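Local coordinates for protein periplasmic beta-glucosidase (Pseudomonas aeruginosa, PDB 6R5T) that probably hydrolyses terminal, non-reducing beta-D-glucosyl residues from beta-D-glucosides, releasing beta-D-glucose in the periplasm, at residues 146-149 with 150-154; 31-34 with 35-38; 303-307 with 308-312; 261-265 with 266-270. The protein carries 1 engineered substitution. One frame throughout, in Å; residues are numbered along the deposited sequence. Where two conformers were deposited one is given.

In the fold
All four contacts are local, each joining residues a few positions apart in the N-terminal, TIM-barrel-like domain of this glycoside hydrolase family 3 enzyme. Along the chain they run 31-38, 146-154, 261-270, 303-312, contacts 2, 1, 4, 3. Contacts 2 and 3 lie at helix starts, those of 34-42 and 307-323; contact 4 forms the connection between helices 258-261 and 271-281, and contact 1 is the first turns of helix 146-161. Contacts 3 and 4 come nearest, about 7 Å between closest atoms, and helix 271-281 packs against both. Contact 1 sits apart, its centre 34 to 39 Å from the others. Contacts 1 and 4 tie the barrel to its neighbours, the fibronectin-like domain and the second subunit.

Contact 1. Residues 146-149 with 150-154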
ATOM      1  N   THR A 146       9.612  13.341   7.452  1.00 12.16           N
ATOM      2  CA  THR A 146       9.290  13.546   8.893  1.00 12.55           C
ATOM      3  C   THR A 146      10.036  14.777   9.416  1.00 12.99           C
ATOM      4  O   THR A 146       9.458  15.564  10.157  1.00 13.44           O
ATOM      5  CB  THR A 146       9.643  12.294   9.668  1.00 13.81           C
ATOM      6  OG1 THR A 146       8.936  11.190   9.111  1.00 14.24           O
ATOM      7  CG2 THR A 146       9.340  12.472  11.123  1.00 14.22           C
ATOM      8  N   TYR A 147      11.325  14.917   9.109  1.00 13.09           N
ATOM      9  CA  TYR A 147      12.134  16.061   9.563  1.00 13.18           C
ATOM     10  C   TYR A 147      11.516  17.379   9.112  1.00 12.34           C
ATOM     11  O   TYR A 147      11.283  18.331   9.931  1.00 13.64           O
ATOM     12  CB  TYR A 147      13.599  15.872   9.189  1.00 13.29           C
ATOM     13  CG  TYR A 147      14.510  16.965   9.638  1.00 15.43           C
ATOM     14  CD1 TYR A 147      14.716  18.075   8.863  1.00 17.54           C
ATOM     15  CD2 TYR A 147      15.178  16.852  10.835  1.00 21.99           C
ATOM     16  CE1 TYR A 147      15.511  19.135   9.303  1.00 21.17           C
ATOM     17  CE2 TYR A 147      16.019  17.868  11.260  1.00 23.03           C
ATOM     18  CZ  TYR A 147      16.179  19.001  10.514  1.00 25.93           C
ATOM     19  OH  TYR A 147      17.102  19.872  11.054  1.00 30.06           O
ATOM     20  N   LEU A 148      11.294  17.519   7.818  1.00 12.63           N
ATOM     21  CA  LEU A 148      10.828  18.775   7.258  1.00 12.90           C
ATOM     22  C   LEU A 148       9.403  19.037   7.799  1.00 12.44           C
ATOM     23  O   LEU A 148       9.136  20.188   8.190  1.00 13.39           O
ATOM     24  CB  LEU A 148      10.848  18.691   5.739  1.00 14.49           C
ATOM     25  CG  LEU A 148      10.345  19.939   5.049  1.00 15.95           C
ATOM     26  CD1 LEU A 148      11.176  21.166   5.451  1.00 18.28           C
ATOM     27  CD2 LEU A 148      10.412  19.739   3.554  1.00 19.19           C
ATOM     28  N   THR A 149       8.512  18.044   7.753  1.00 12.22           N
ATOM     29  CA  THR A 149       7.132  18.281   8.197  1.00 12.55           C
ATOM     30  C   THR A 149       7.115  18.646   9.700  1.00 11.56           C
ATOM     31  O   THR A 149       6.324  19.551  10.096  1.00 12.46           O
ATOM     32  CB  THR A 149       6.233  17.094   7.900  1.00 12.17           C
ATOM     33  OG1 THR A 149       6.150  16.989   6.470  1.00 13.80           O
ATOM     34  CG2 THR A 149       4.859  17.227   8.529  1.00 12.83           C
ATOM     35  N   SER A 150       7.961  18.019  10.497  1.00 12.06           N
ATOM     36  CA  SER A 150       8.060  18.330  11.955  1.00 12.79           C
ATOM     37  C   SER A 150       8.507  19.785  12.138  1.00 15.11           C
ATOM     38  O   SER A 150       7.925  20.519  12.974  1.00 15.32           O
ATOM     39  CB  SER A 150       8.918  17.388  12.677  1.00 13.81           C
ATOM     40  OG  SER A 150       8.344  16.098  12.643  1.00 14.40           O
ATOM     41  N   LEU A 151       9.513  20.202  11.396  1.00 13.88           N
ATOM     42  CA  LEU A 151      10.015  21.578  11.505  1.00 15.71           C
ATOM     43  C   LEU A 151       8.899  22.556  11.126  1.00 14.79           C
ATOM     44  O   LEU A 151       8.632  23.531  11.874  1.00 16.06           O
ATOM     45  CB  LEU A 151      11.229  21.704  10.575  1.00 18.54           C
ATOM     46  CG  LEU A 151      12.007  23.008  10.629  1.00 24.92           C
ATOM     47  CD1 LEU A 151      13.359  22.796   9.950  1.00 28.64           C
ATOM     48  CD2 LEU A 151      11.338  24.134   9.904  1.00 30.32           C
ATOM     49  N   LEU A 152       8.248  22.347   9.999  1.00 12.71           N
ATOM     50  CA  LEU A 152       7.214  23.269   9.498  1.00 13.82           C
ATOM     51  C   LEU A 152       5.987  23.250  10.422  1.00 13.54           C
ATOM     52  O   LEU A 152       5.361  24.268  10.562  1.00 14.17           O
ATOM     53  CB  LEU A 152       6.889  22.970   8.036  1.00 14.97           C
ATOM     54  CG  LEU A 152       8.083  23.167   7.091  1.00 15.31           C
ATOM     55  CD1 LEU A 152       7.570  23.011   5.676  1.00 16.75           C
ATOM     56  CD2 LEU A 152       8.706  24.577   7.231  1.00 17.27           C
ATOM     57  N   SER A 153       5.669  22.115  11.051  1.00 13.84           N
ATOM     58  CA  SER A 153       4.562  22.008  12.011  1.00 14.21           C
ATOM     59  C   SER A 153       4.796  23.021  13.143  1.00 14.70           C
ATOM     60  O   SER A 153       3.890  23.795  13.445  1.00 15.98           O
ATOM     61  CB  SER A 153       4.472  20.593  12.522  1.00 14.67           C
ATOM     62  OG  SER A 153       3.588  20.482  13.646  1.00 14.37           O
ATOM     63  N   GLY A 154       5.975  23.000  13.726  1.00 14.96           N
ATOM     64  CA  GLY A 154       6.307  23.927  14.822  1.00 15.03           C
ATOM     65  C   GLY A 154       6.297  25.368  14.334  1.00 15.77           C
ATOM     66  O   GLY A 154       5.756  26.248  15.011  1.00 15.86           O
TER
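Leu148 lays its CD1 methyl against the branch point of Leu152, 4.0 Å from CG, one helical turn further on. The two side chains reach each other because Leu148 CG stands anti to the backbone N (chi1 178°), leaning toward the following turn. On another side of the helix the ring of Tyr147 meets Leu151 obliquely, Tyr147 CE1 lying 4.3 Å from Leu151 CD1, a looser touch. Ser150 makes the polar side-chain bond between the two segments. Its OG folds back beside its own backbone N (chi1 -65°) and donates to Thr146 O at 2.8 Å, while Ser150 N donates to the same oxygen at 2.9 Å. The two donors come from opposite faces of the carbonyl plane, so one oxygen carries both the regular helical bond and a side-chain bond. Thr149 OG1 is hydrogen-bonded to Asp145 O, in the turn before, and Ser153 OG to Pro207 O. Helix 146-161 is thus hemmed in by several elements: Thr149, Ser150 and Ser153 lie on helix 206-213, Leu151 and Leu152 on helix 100-116, and Tyr147 on Leu673 and Phe676, Leu148 and Leu151 on Phe676, of strand 672-681 in the fibronectin-like domain.

Contact 2. Residues 31-34 with 35-38; sequences DHPK and EALM
Leu37 makes the contact in two ways, with its backbone N and with a methyl group. Leu37 N donates to Pro33 O at 2.9 Å, nearly in line with the carbonyl (C=O...N angle 167°), and Leu37 CD1 rests 4.2 Å from His32 CB. Leu37 CB already faces the preceding residues, and the nearly extended chi2 (161°) turns CD1 to the His32 side. Ala36 CB lies 4.4 Å from Pro33 CD, a light touch between the proline ring and the first turn. Pro33 occupies the N-cap position of helix 34-42, the helix that follows the first strand, 24-26, of the TIM-barrel-like sheet, so these residues make the strand-to-helix connection of its first beta-alpha unit. Glu35, bent at chi2, brings its carboxylate beside the aliphatic start of Lys34, Glu35 OE2 4.0 Å from Lys34 CB, while Lys34 NZ stays 5.8 Å from that OE2, too far for a salt bridge. Further out, Asp290 OD2 is hydrogen-bonded to His32 NE2, and the His32 side chain packs on Arg24 and Val26. Val26 and Val28 receive Leu37, while Met38 packs on Met61 and Gln64 of helix 55-65. The side chain of His32 is about 11 Å from a bound galactose.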
ATOM      1  N   ASP A  31     -28.543  21.173   9.820  1.00 33.14           N
ATOM      2  CA  ASP A  31     -28.602  20.488  11.136  1.00 35.41           C
ATOM      3  C   ASP A  31     -28.800  21.487  12.281  1.00 32.00           C
ATOM      4  O   ASP A  31     -29.245  21.072  13.363  1.00 33.00           O
ATOM      5  CB  ASP A  31     -27.320  19.688  11.392  1.00 42.41           C
ATOM      6  CG  ASP A  31     -27.220  18.387  10.609  1.00 53.43           C
ATOM      7  OD1 ASP A  31     -28.279  17.763  10.366  1.00 59.88           O
ATOM      8  OD2 ASP A  31     -26.077  17.995  10.260  1.00 53.56           O
ATOM      9  N   HIS A  32     -28.338  22.723  12.120  1.00 24.87           N
ATOM     10  CA  HIS A  32     -28.352  23.766  13.169  1.00 23.92           C
ATOM     11  C   HIS A  32     -28.716  25.089  12.522  1.00 23.83           C
ATOM     12  O   HIS A  32     -27.871  25.940  12.302  1.00 24.09           O
ATOM     13  CB  HIS A  32     -27.013  23.903  13.872  1.00 25.70           C
ATOM     14  CG  HIS A  32     -26.533  22.622  14.463  1.00 25.45           C
ATOM     15  ND1 HIS A  32     -25.551  21.887  13.871  1.00 25.43           N
ATOM     16  CD2 HIS A  32     -26.860  21.997  15.615  1.00 24.72           C
ATOM     17  CE1 HIS A  32     -25.326  20.808  14.618  1.00 25.41           C
ATOM     18  NE2 HIS A  32     -26.115  20.870  15.705  1.00 28.47           N
ATOM     19  N   PRO A  33     -30.018  25.287  12.268  1.00 24.66           N
ATOM     20  CA  PRO A  33     -30.488  26.547  11.728  1.00 24.12           C
ATOM     21  C   PRO A  33     -30.087  27.709  12.635  1.00 24.50           C
ATOM     22  O   PRO A  33     -29.969  27.581  13.869  1.00 23.22           O
ATOM     23  CB  PRO A  33     -32.011  26.409  11.705  1.00 27.20           C
ATOM     24  CG  PRO A  33     -32.276  24.949  11.813  1.00 27.88           C
ATOM     25  CD  PRO A  33     -31.095  24.335  12.539  1.00 25.67           C
ATOM     26  N   LYS A  34     -29.874  28.854  12.013  1.00 22.38           N
ATOM     27  CA  LYS A  34     -29.286  30.005  12.697  1.00 25.55           C
ATOM     28  C   LYS A  34     -30.104  30.375  13.940  1.00 26.99           C
ATOM     29  O   LYS A  34     -29.460  30.662  14.970  1.00 27.61           O
ATOM     30  CB  LYS A  34     -29.249  31.219  11.787  1.00 29.35           C
ATOM     31  CG  LYS A  34     -28.525  32.407  12.388  1.00 32.67           C
ATOM     32  CD  LYS A  34     -27.768  33.201  11.333  1.00 39.31           C
ATOM     33  CE  LYS A  34     -27.685  34.683  11.616  1.00 45.21           C
ATOM     34  NZ  LYS A  34     -27.282  35.434  10.401  1.00 44.12           N
ATOM     35  N   GLU A  35     -31.424  30.496  13.827  1.00 26.56           N
ATOM     36  CA  GLU A  35     -32.225  31.049  14.959  1.00 29.42           C
ATOM     37  C   GLU A  35     -32.169  30.041  16.117  1.00 27.67           C
ATOM     38  O   GLU A  35     -32.070  30.482  17.260  1.00 25.88           O
ATOM     39  CB  GLU A  35     -33.689  31.346  14.616  1.00 38.64           C
ATOM     40  CG  GLU A  35     -33.958  32.262  13.421  1.00 47.95           C
ATOM     41  CD  GLU A  35     -32.928  33.315  13.028  1.00 56.69           C
ATOM     42  OE1 GLU A  35     -32.492  34.086  13.916  1.00 61.72           O
ATOM     43  OE2 GLU A  35     -32.568  33.372  11.813  1.00 58.72           O
ATOM     44  N   ALA A  36     -32.258  28.740  15.841  1.00 27.74           N
ATOM     45  CA  ALA A  36     -32.188  27.676  16.874  1.00 29.09           C
ATOM     46  C   ALA A  36     -30.816  27.741  17.542  1.00 26.58           C
ATOM     47  O   ALA A  36     -30.725  27.648  18.770  1.00 25.43           O
ATOM     48  CB  ALA A  36     -32.440  26.306  16.280  1.00 32.18           C
ATOM     49  N   LEU A  37     -29.766  27.963  16.766  1.00 25.64           N
ATOM     50  CA  LEU A  37     -28.410  28.051  17.329  1.00 25.51           C
ATOM     51  C   LEU A  37     -28.303  29.274  18.254  1.00 24.61           C
ATOM     52  O   LEU A  37     -27.747  29.172  19.364  1.00 21.08           O
ATOM     53  CB  LEU A  37     -27.427  28.114  16.163  1.00 28.13           C
ATOM     54  CG  LEU A  37     -25.995  27.760  16.509  1.00 35.42           C
ATOM     55  CD1 LEU A  37     -25.196  27.396  15.249  1.00 35.22           C
ATOM     56  CD2 LEU A  37     -25.354  28.913  17.242  1.00 43.64           C
ATOM     57  N   MET A  38     -28.824  30.410  17.834  1.00 24.04           N
ATOM     58  CA  MET A  38     -28.799  31.638  18.652  1.00 23.37           C
ATOM     59  C   MET A  38     -29.542  31.383  19.972  1.00 21.74           C
ATOM     60  O   MET A  38     -29.040  31.801  21.021  1.00 22.24           O
ATOM     61  CB  MET A  38     -29.505  32.787  17.932  1.00 28.30           C
ATOM     62  CG  MET A  38     -29.101  33.002  16.514  1.00 39.40           C
ATOM     63  SD  MET A  38     -28.011  34.394  16.392  1.00 51.45           S
ATOM     64  CE  MET A  38     -26.647  33.584  17.195  1.00 45.16           C
TER

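Contact 3. Residues 303-307 with 308-312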
ATOM      1  N   GLY A 303     -23.822   5.776  35.820  1.00 23.01           N
ATOM      2  CA  GLY A 303     -22.479   5.390  36.287  1.00 25.40           C
ATOM      3  C   GLY A 303     -21.627   4.844  35.147  1.00 25.68           C
ATOM      4  O   GLY A 303     -20.634   4.163  35.448  1.00 27.16           O
ATOM      5  N   GLU A 304     -21.952   5.149  33.893  1.00 21.93           N
ATOM      6  CA  GLU A 304     -21.185   4.601  32.719  1.00 22.02           C
ATOM      7  C   GLU A 304     -19.974   5.506  32.413  1.00 23.63           C
ATOM      8  O   GLU A 304     -19.020   5.050  31.748  1.00 25.63           O
ATOM      9  CB  GLU A 304     -22.067   4.462  31.489  1.00 26.14           C
ATOM     10  CG  GLU A 304     -23.205   3.485  31.681  1.00 30.14           C
ATOM     11  CD  GLU A 304     -24.106   3.420  30.462  1.00 33.94           C
ATOM     12  OE1 GLU A 304     -25.052   4.227  30.349  1.00 37.03           O
ATOM     13  OE2 GLU A 304     -23.805   2.599  29.585  1.00 46.47           O
ATOM     14  N   ILE A 305     -19.994   6.748  32.864  1.00 20.93           N
ATOM     15  CA  ILE A 305     -18.824   7.676  32.849  1.00 22.56           C
ATOM     16  C   ILE A 305     -18.713   8.282  34.240  1.00 20.47           C
ATOM     17  O   ILE A 305     -19.670   8.112  35.051  1.00 22.93           O
ATOM     18  CB  ILE A 305     -18.937   8.763  31.753  1.00 21.45           C
ATOM     19  CG1 ILE A 305     -20.132   9.674  32.001  1.00 20.67           C
ATOM     20  CG2 ILE A 305     -19.027   8.164  30.347  1.00 20.49           C
ATOM     21  CD1 ILE A 305     -20.255  10.880  31.117  1.00 23.13           C
ATOM     22  N   ASP A 306     -17.596   8.947  34.501  1.00 20.91           N
ATOM     23  CA  ASP A 306     -17.272   9.620  35.777  1.00 23.34           C
ATOM     24  C   ASP A 306     -17.481  11.128  35.624  1.00 21.63           C
ATOM     25  O   ASP A 306     -17.268  11.709  34.504  1.00 19.99           O
ATOM     26  CB  ASP A 306     -15.832   9.335  36.198  1.00 27.71           C
ATOM     27  CG  ASP A 306     -15.572   7.845  36.329  1.00 37.11           C
ATOM     28  OD1 ASP A 306     -16.420   7.170  36.911  1.00 42.07           O
ATOM     29  OD2 ASP A 306     -14.573   7.364  35.778  1.00 46.75           O
ATOM     30  N   GLN A 307     -17.813  11.795  36.724  1.00 19.36           N
ATOM     31  CA  GLN A 307     -17.857  13.272  36.739  1.00 19.60           C
ATOM     32  C   GLN A 307     -16.516  13.844  36.246  1.00 19.51           C
ATOM     33  O   GLN A 307     -16.519  14.865  35.512  1.00 19.91           O
ATOM     34  CB  GLN A 307     -18.212  13.777  38.137  1.00 20.89           C
ATOM     35  CG  GLN A 307     -18.248  15.288  38.263  1.00 20.03           C
ATOM     36  CD  GLN A 307     -19.419  15.863  37.501  1.00 21.37           C
ATOM     37  OE1 GLN A 307     -20.547  15.377  37.651  1.00 21.23           O
ATOM     38  NE2 GLN A 307     -19.176  16.869  36.661  1.00 19.21           N
ATOM     39  N   ALA A 308     -15.393  13.247  36.633  1.00 21.47           N
ATOM     40  CA  ALA A 308     -14.038  13.673  36.214  1.00 23.25           C
ATOM     41  C   ALA A 308     -13.911  13.700  34.668  1.00 19.19           C
ATOM     42  O   ALA A 308     -13.156  14.554  34.166  1.00 20.41           O
ATOM     43  CB  ALA A 308     -13.003  12.771  36.819  1.00 25.40           C
ATOM     44  N   ASP A 309     -14.629  12.868  33.932  1.00 21.12           N
ATOM     45  CA  ASP A 309     -14.592  12.863  32.432  1.00 20.71           C
ATOM     46  C   ASP A 309     -15.193  14.187  31.919  1.00 20.54           C
ATOM     47  O   ASP A 309     -14.588  14.898  31.066  1.00 18.42           O
ATOM     48  CB  ASP A 309     -15.356  11.667  31.867  1.00 22.80           C
ATOM     49  CG  ASP A 309     -14.734  10.322  32.190  1.00 25.62           C
ATOM     50  OD1 ASP A 309     -13.490  10.251  32.075  1.00 26.49           O
ATOM     51  OD2 ASP A 309     -15.496   9.358  32.553  1.00 24.68           O
ATOM     52  N   ILE A 310     -16.349  14.601  32.460  1.00 18.69           N
ATOM     53  CA  ILE A 310     -16.991  15.894  32.085  0.50 18.79           C
ATOM     54  C   ILE A 310     -16.081  17.035  32.538  1.00 17.60           C
ATOM     55  O   ILE A 310     -15.885  18.002  31.792  1.00 17.02           O
ATOM     56  CB  ILE A 310     -18.376  16.009  32.747  0.50 18.74           C
ATOM     57  CG1 ILE A 310     -19.293  14.855  32.348  0.50 19.88           C
ATOM     58  CG2 ILE A 310     -18.995  17.367  32.487  0.50 19.70           C
ATOM     59  CD1 ILE A 310     -19.787  14.960  30.946  0.50 21.48           C
ATOM     60  N   ASP A 311     -15.575  16.942  33.763  1.00 16.87           N
ATOM     61  CA  ASP A 311     -14.777  18.054  34.315  1.00 17.53           C
ATOM     62  C   ASP A 311     -13.506  18.269  33.487  1.00 17.45           C
ATOM     63  O   ASP A 311     -13.105  19.439  33.322  1.00 18.72           O
ATOM     64  CB  ASP A 311     -14.451  17.835  35.786  1.00 20.31           C
ATOM     65  CG  ASP A 311     -15.657  18.015  36.705  1.00 22.28           C
ATOM     66  OD1 ASP A 311     -16.689  18.529  36.236  1.00 20.99           O
ATOM     67  OD2 ASP A 311     -15.525  17.623  37.903  1.00 24.69           O
ATOM     68  N   ARG A 312     -12.865  17.188  33.040  1.00 17.14           N
ATOM     69  CA  ARG A 312     -11.586  17.277  32.283  1.00 20.32           C
ATOM     70  C   ARG A 312     -11.879  18.033  30.998  1.00 17.31           C
ATOM     71  O   ARG A 312     -11.146  18.977  30.677  1.00 18.77           O
ATOM     72  CB  ARG A 312     -11.087  15.870  31.954  1.00 21.79           C
ATOM     73  CG  ARG A 312      -9.810  15.845  31.127  1.00 27.46           C
ATOM     74  CD  ARG A 312      -9.734  14.525  30.361  1.00 29.75           C
ATOM     75  NE  ARG A 312     -10.520  14.667  29.112  1.00 32.22           N
ATOM     76  CZ  ARG A 312     -11.429  13.799  28.674  1.00 32.45           C
ATOM     77  NH1 ARG A 312     -11.696  12.697  29.383  1.00 32.92           N
ATOM     78  NH2 ARG A 312     -12.052  14.039  27.527  1.00 23.14           N
TER
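Gln307 O takes the N-H of Asp311 at 2.9 Å to close the first full turn of helix 307-323, while one residue earlier Asp306 O receives Asp309 N, also at 2.9 Å. That second bond spans three residues instead of four and comes in far above the carbonyl plane (60° out of it) where extended chain enters the helix. Asp306 is the N-cap, but its carboxylate makes no capping bond; instead Asp309 reaches back, OD2 accepting Asp306 N at 2.9 Å in an almost straight bond (170°). This is one half of a capping box, formed by the third residue of the helix. Asp309 CG stands beside its own backbone N (chi1 -66°), which turns the carboxylate back toward the cap. The carboxylates of Asp306 and Asp309 come close, OD2 to OD2 3.9 Å, a repulsion that the helix start and Asp306 N-H probably temper. Gln307 NE2 drops onto Asp311 OD1 at 3.0 Å, from above the carboxylate plane; Asn16 OD1 also binds that NE2, and Lys19 NZ forms a salt bridge to the same Asp311 oxygen. Ile305 CD1 lies 4.1 Å from Ile310 CD1, less certainly since Ile310 has two conformers; both isoleucines pack on helices 271-281 and 291-301.

Contact 4. Residues 261-265 with 266-270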
ATOM      1  N   GLU A 261     -19.686   8.414  14.033  1.00 14.19           N
ATOM      2  CA  GLU A 261     -19.055   7.457  13.091  1.00 15.70           C
ATOM      3  C   GLU A 261     -18.497   6.227  13.819  1.00 14.31           C
ATOM      4  O   GLU A 261     -18.215   5.213  13.166  1.00 14.58           O
ATOM      5  CB  GLU A 261     -17.950   8.096  12.245  1.00 16.25           C
ATOM      6  CG  GLU A 261     -18.488   9.049  11.201  1.00 18.44           C
ATOM      7  CD  GLU A 261     -17.405   9.742  10.363  1.00 19.83           C
ATOM      8  OE1 GLU A 261     -16.272   9.229  10.299  1.00 22.21           O
ATOM      9  OE2 GLU A 261     -17.713  10.823   9.804  1.00 25.03           O
ATOM     10  N   LEU A 262     -18.295   6.271  15.128  1.00 14.19           N
ATOM     11  CA  LEU A 262     -17.887   5.014  15.853  1.00 14.11           C
ATOM     12  C   LEU A 262     -18.865   3.876  15.635  1.00 14.08           C
ATOM     13  O   LEU A 262     -18.470   2.713  15.722  1.00 15.70           O
ATOM     14  CB  LEU A 262     -17.692   5.301  17.333  1.00 14.75           C
ATOM     15  CG  LEU A 262     -16.583   6.281  17.646  1.00 14.95           C
ATOM     16  CD1 LEU A 262     -16.539   6.622  19.135  1.00 15.49           C
ATOM     17  CD2 LEU A 262     -15.221   5.765  17.208  1.00 15.46           C
ATOM     18  N   ILE A 263     -20.123   4.173  15.298  1.00 14.74           N
ATOM     19  CA  ILE A 263     -21.092   3.102  15.001  1.00 14.50           C
ATOM     20  C   ILE A 263     -20.731   2.436  13.661  1.00 14.35           C
ATOM     21  O   ILE A 263     -20.714   1.211  13.547  1.00 16.13           O
ATOM     22  CB  ILE A 263     -22.508   3.693  14.998  1.00 16.40           C
ATOM     23  CG1 ILE A 263     -22.844   4.227  16.392  1.00 18.25           C
ATOM     24  CG2 ILE A 263     -23.473   2.631  14.520  1.00 16.88           C
ATOM     25  CD1 ILE A 263     -24.102   5.092  16.405  1.00 19.93           C
ATOM     26  N   LYS A 264     -20.473   3.234  12.634  1.00 15.22           N
ATOM     27  CA  LYS A 264     -20.077   2.694  11.317  1.00 15.37           C
ATOM     28  C   LYS A 264     -18.757   1.929  11.426  1.00 13.42           C
ATOM     29  O   LYS A 264     -18.601   0.910  10.726  1.00 14.35           O
ATOM     30  CB  LYS A 264     -20.082   3.799  10.269  1.00 18.46           C
ATOM     31  CG  LYS A 264     -21.529   4.196   9.935  1.00 23.34           C
ATOM     32  CD  LYS A 264     -21.602   5.074   8.779  1.00 30.09           C
ATOM     33  CE  LYS A 264     -23.004   5.436   8.326  1.00 35.52           C
ATOM     34  NZ  LYS A 264     -22.885   6.268   7.091  1.00 37.45           N
ATOM     35  N   HIS A 265     -17.822   2.404  12.226  1.00 12.92           N
ATOM     36  CA  HIS A 265     -16.565   1.658  12.456  1.00 13.33           C
ATOM     37  C   HIS A 265     -16.815   0.324  13.164  1.00 15.65           C
ATOM     38  O   HIS A 265     -15.897  -0.525  13.178  1.00 17.00           O
ATOM     39  CB  HIS A 265     -15.606   2.462  13.292  1.00 13.60           C
ATOM     40  CG  HIS A 265     -14.870   3.529  12.563  1.00 13.27           C
ATOM     41  ND1 HIS A 265     -13.895   3.233  11.636  1.00 13.87           N
ATOM     42  CD2 HIS A 265     -14.856   4.869  12.709  1.00 13.91           C
ATOM     43  CE1 HIS A 265     -13.333   4.392  11.261  1.00 13.85           C
ATOM     44  NE2 HIS A 265     -13.906   5.378  11.877  1.00 13.77           N
ATOM     45  N   GLY A 266     -17.979   0.113  13.762  1.00 15.48           N
ATOM     46  CA  GLY A 266     -18.205  -1.153  14.479  1.00 14.71           C
ATOM     47  C   GLY A 266     -17.606  -1.174  15.866  1.00 15.01           C
ATOM     48  O   GLY A 266     -17.373  -2.306  16.356  1.00 15.37           O
ATOM     49  N   LEU A 267     -17.378  -0.018  16.486  1.00 14.56           N
ATOM     50  CA  LEU A 267     -16.933   0.072  17.899  1.00 14.84           C
ATOM     51  C   LEU A 267     -18.140   0.224  18.836  1.00 15.95           C
ATOM     52  O   LEU A 267     -18.016  -0.026  20.026  1.00 16.52           O
ATOM     53  CB  LEU A 267     -15.984   1.263  18.103  1.00 17.08           C
ATOM     54  CG  LEU A 267     -14.494   0.939  17.987  1.00 19.87           C
ATOM     55  CD1 LEU A 267     -13.984   0.220  19.205  1.00 22.10           C
ATOM     56  CD2 LEU A 267     -14.210   0.110  16.737  1.00 19.27           C
ATOM     57  N   ALA A 268     -19.265   0.664  18.305  1.00 16.67           N
ATOM     58  CA  ALA A 268     -20.463   0.940  19.132  1.00 17.19           C
ATOM     59  C   ALA A 268     -21.686   0.548  18.358  1.00 17.28           C
ATOM     60  O   ALA A 268     -21.674   0.603  17.127  1.00 17.15           O
ATOM     61  CB  ALA A 268     -20.506   2.395  19.483  1.00 18.31           C
ATOM     62  N   GLY A 269     -22.727   0.101  19.060  1.00 18.05           N
ATOM     63  CA  GLY A 269     -23.977  -0.270  18.385  1.00 20.02           C
ATOM     64  C   GLY A 269     -25.001   0.838  18.470  1.00 20.23           C
ATOM     65  O   GLY A 269     -26.053   0.732  17.814  1.00 22.47           O
ATOM     66  N   ASN A 270     -24.683   1.902  19.208  1.00 18.25           N
ATOM     67  CA  ASN A 270     -25.646   3.011  19.381  1.00 19.97           C
ATOM     68  C   ASN A 270     -24.897   4.282  19.747  1.00 18.92           C
ATOM     69  O   ASN A 270     -23.705   4.221  20.105  1.00 17.83           O
ATOM     70  CB  ASN A 270     -26.724   2.641  20.409  1.00 20.29           C
ATOM     71  CG  ASN A 270     -26.117   2.260  21.719  1.00 20.66           C
ATOM     72  OD1 ASN A 270     -25.464   3.064  22.365  1.00 19.67           O
ATOM     73  ND2 ASN A 270     -26.209   0.976  22.050  1.00 30.49           N
TER
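Leu262 turns its carbonyl toward the following residues: Leu262 O accepts Leu267 N at 3.0 Å and takes a second, weak bond from Ala268 N at 3.4 Å. The side chains touch lightly as well, Leu262 CB 4.5 Å from Leu267 CB. Ile263 comes next. Its O accepts Gly266 N at 3.0 Å, the donor standing 66° out of the carbonyl plane, and this closes a type I turn. Ile263 CA-H points at Ala268 O (3.3 Å from CA), while CG1, beside its own backbone N (chi1 -63°), sends CD1 to within 3.5 Å of Asn270 C, alongside the returning chain. Asn270 N is buried here without a partner. Lys264 contributes through its backbone: Lys264 O is hydrogen-bonded to Asn582 ND2, and His265 O to Ser667 OG, both of the second subunit. His265 holds its ring by NE2 to Leu223 O. Gly266 then takes positive phi (81°), an angle at which a CB would be jammed against His265 O. The bond from Leu267 N to Leu262 O, the bond from Gly266 N to Ile263 O, which spans fewer residues, nested inside it, the glycine and the light leucine contact together give the pattern of a Schellman motif, here placed at the dimer interface just before Asn270 caps helix 271-281.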